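Local coordinates for protein SAR-endolysin (Enterobacteria phage P1, PDB 1XJU) that degrades the host peptidoglycan as a lysozyme once released from the inner membrane, taking part in the programmed lysis that frees new phage particles, at residues 82-87 / 144-149. Numbering follows the deposited sequence.
Sequences TSAAFN and EKERQL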
loop_
_atom_site.group_PDB
_atom_site.type_symbol
_atom_site.label_atom_id
_atom_site.label_comp_id
_atom_site.label_asym_id
_atom_site.label_seq_id
_atom_site.Cartn_x
_atom_site.Cartn_y
_atom_site.Cartn_z
ATOM N N THR A 82 1.991 -2.539 5.605
ATOM C CA THR A 82 0.625 -2.205 5.960
ATOM C C THR A 82 0.266 -0.852 5.371
ATOM O O THR A 82 -0.815 -0.674 4.816
ATOM C CB THR A 82 0.423 -2.191 7.482
ATOM O OG1 THR A 82 0.526 -3.544 7.987
ATOM C CG2 THR A 82 -0.965 -1.665 7.864
ATOM N N SER A 83 1.138 0.125 5.509
ATOM C CA SER A 83 0.937 1.442 4.897
ATOM C C SER A 83 0.693 1.297 3.406
ATOM O O SER A 83 -0.255 1.901 2.875
ATOM C CB SER A 83 2.166 2.302 5.176
ATOM O OG SER A 83 2.117 3.531 4.446
ATOM N N ALA A 84 1.509 0.520 2.691
ATOM C CA ALA A 84 1.339 0.346 1.265
ATOM C C ALA A 84 0.002 -0.313 0.963
ATOM O O ALA A 84 -0.700 0.105 0.014
ATOM C CB ALA A 84 2.493 -0.475 0.702
ATOM N N ALA A 85 -0.375 -1.321 1.719
ATOM C CA ALA A 85 -1.636 -2.016 1.500
ATOM C C ALA A 85 -2.820 -1.074 1.780
ATOM O O ALA A 85 -3.834 -1.139 1.094
ATOM C CB ALA A 85 -1.716 -3.259 2.339
ATOM N N PHE A 86 -2.716 -0.229 2.780
ATOM C CA PHE A 86 -3.766 0.738 3.094
ATOM C C PHE A 86 -3.968 1.662 1.907
ATOM O O PHE A 86 -5.096 1.981 1.515
ATOM C CB PHE A 86 -3.388 1.522 4.335
ATOM C CG PHE A 86 -4.366 2.584 4.717
ATOM C CD1 PHE A 86 -4.234 3.864 4.264
ATOM C CD2 PHE A 86 -5.432 2.282 5.573
ATOM C CE1 PHE A 86 -5.134 4.858 4.615
ATOM C CE2 PHE A 86 -6.321 3.286 5.965
ATOM C CZ PHE A 86 -6.158 4.581 5.461
ATOM N N ASN A 87 -2.873 2.141 1.337
ATOM C CA ASN A 87 -2.914 3.170 0.297
ATOM C C ASN A 87 -3.275 2.585 -1.052
ATOM O O ASN A 87 -3.959 3.254 -1.834
ATOM C CB ASN A 87 -1.526 3.827 0.275
ATOM C CG ASN A 87 -1.411 5.137 -0.407
ATOM O OD1 ASN A 87 -0.289 5.422 -0.925
ATOM N ND2 ASN A 87 -2.438 6.045 -0.266
ATOM N N GLU A 144 8.970 5.471 -1.353
ATOM C CA GLU A 144 10.375 5.588 -0.902
ATOM C C GLU A 144 10.452 5.791 0.576
ATOM O O GLU A 144 11.320 5.209 1.262
ATOM C CB GLU A 144 11.093 6.679 -1.698
ATOM C CG GLU A 144 11.197 6.333 -3.177
ATOM C CD GLU A 144 11.697 7.449 -4.073
ATOM O OE1 GLU A 144 11.818 8.578 -3.567
ATOM O OE2 GLU A 144 11.921 7.185 -5.296
ATOM N N LYS A 145 9.562 6.553 1.157
ATOM C CA LYS A 145 9.536 6.708 2.580
ATOM C C LYS A 145 9.159 5.391 3.296
ATOM O O LYS A 145 9.775 5.006 4.305
ATOM C CB LYS A 145 8.560 7.803 3.010
ATOM C CG LYS A 145 9.002 9.177 2.637
ATOM C CD LYS A 145 8.034 10.232 3.007
ATOM C CE LYS A 145 8.563 11.586 2.544
ATOM N NZ LYS A 145 9.816 12.051 3.193
ATOM N N GLU A 146 8.195 4.663 2.774
ATOM C CA GLU A 146 7.911 3.345 3.302
ATOM C C GLU A 146 9.117 2.431 3.196
ATOM O O GLU A 146 9.399 1.675 4.158
ATOM C CB GLU A 146 6.701 2.718 2.566
ATOM C CG GLU A 146 5.367 3.381 2.826
ATOM C CD GLU A 146 4.330 2.952 1.837
ATOM O OE1 GLU A 146 3.138 3.429 2.010
ATOM O OE2 GLU A 146 4.669 2.288 0.860
ATOM N N ARG A 147 9.828 2.458 2.094
ATOM C CA ARG A 147 10.997 1.608 1.908
ATOM C C ARG A 147 12.053 1.885 2.956
ATOM O O ARG A 147 12.626 0.955 3.502
ATOM C CB ARG A 147 11.539 1.767 0.505
ATOM C CG ARG A 147 12.899 1.141 0.258
ATOM C CD ARG A 147 13.468 1.448 -1.098
ATOM N NE ARG A 147 13.947 2.840 -1.129
ATOM C CZ ARG A 147 14.212 3.539 -2.251
ATOM N NH1 ARG A 147 14.552 4.821 -2.147
ATOM N NH2 ARG A 147 14.119 2.996 -3.464
ATOM N N GLN A 148 12.300 3.135 3.265
ATOM C CA GLN A 148 13.302 3.429 4.276
ATOM C C GLN A 148 12.889 2.949 5.639
ATOM O O GLN A 148 13.770 2.441 6.382
ATOM C CB GLN A 148 13.639 4.886 4.243
ATOM C CG GLN A 148 14.343 5.286 2.902
ATOM C CD GLN A 148 15.475 4.295 2.399
ATOM O OE1 GLN A 148 15.301 3.604 1.378
ATOM N NE2 GLN A 148 16.603 4.227 3.127
ATOM N N LEU A 149 11.624 3.078 5.991
ATOM C CA LEU A 149 11.160 2.476 7.224
ATOM C C LEU A 149 11.356 0.958 7.209
ATOM O O LEU A 149 11.917 0.376 8.139
ATOM C CB LEU A 149 9.691 2.800 7.474
ATOM C CG LEU A 149 9.061 2.058 8.638
ATOM C CD1 LEU A 149 9.778 2.356 9.963
ATOM C CD2 LEU A 149 7.569 2.439 8.757
#
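Ser83 and Glu146 join two helices, 75-88 and 137-151, inside the helical part of a phage lysozyme fold of glycosyl hydrolase family 24. The contact is small and buried, its centre about 6 Å from the centre of the chain. CA of Ser83 and CA of Glu146 are 7.4 Å apart.

One hydrogen bond spans the two segments. Ser83 OG donates to Glu146 OE1 at 2.6 Å. It meets the oxygen on its anti side, 31° out of the carboxylate plane. Glu146 reaches across because its chain runs extended beyond CG (chi2 166°), which carries the carboxylate up to the other helix.

Charge pairing comes from the preceding turn of the glutamate's own helix, where Arg142 NE forms a salt bridge with OE1 and Arg143 NE one with OE2. Arg142 NH2 also hydrogen-bonds Ser83 OG, and Arg143 NH1 hydrogen-bonds Asn87 OD1. Both carboxylate oxygens are thus gripped in a buried place, which would be expected to favour the ionised form of Glu146.

Packing adds a few van der Waals contacts. Glu146 CG lies 3.6 Å from Ser83 OG, and Leu9 of helix 4-10 touches both side chains. On the other carboxylate oxygen, the methyl CB of Ala84 sits 3.5 Å from Glu146 OE2.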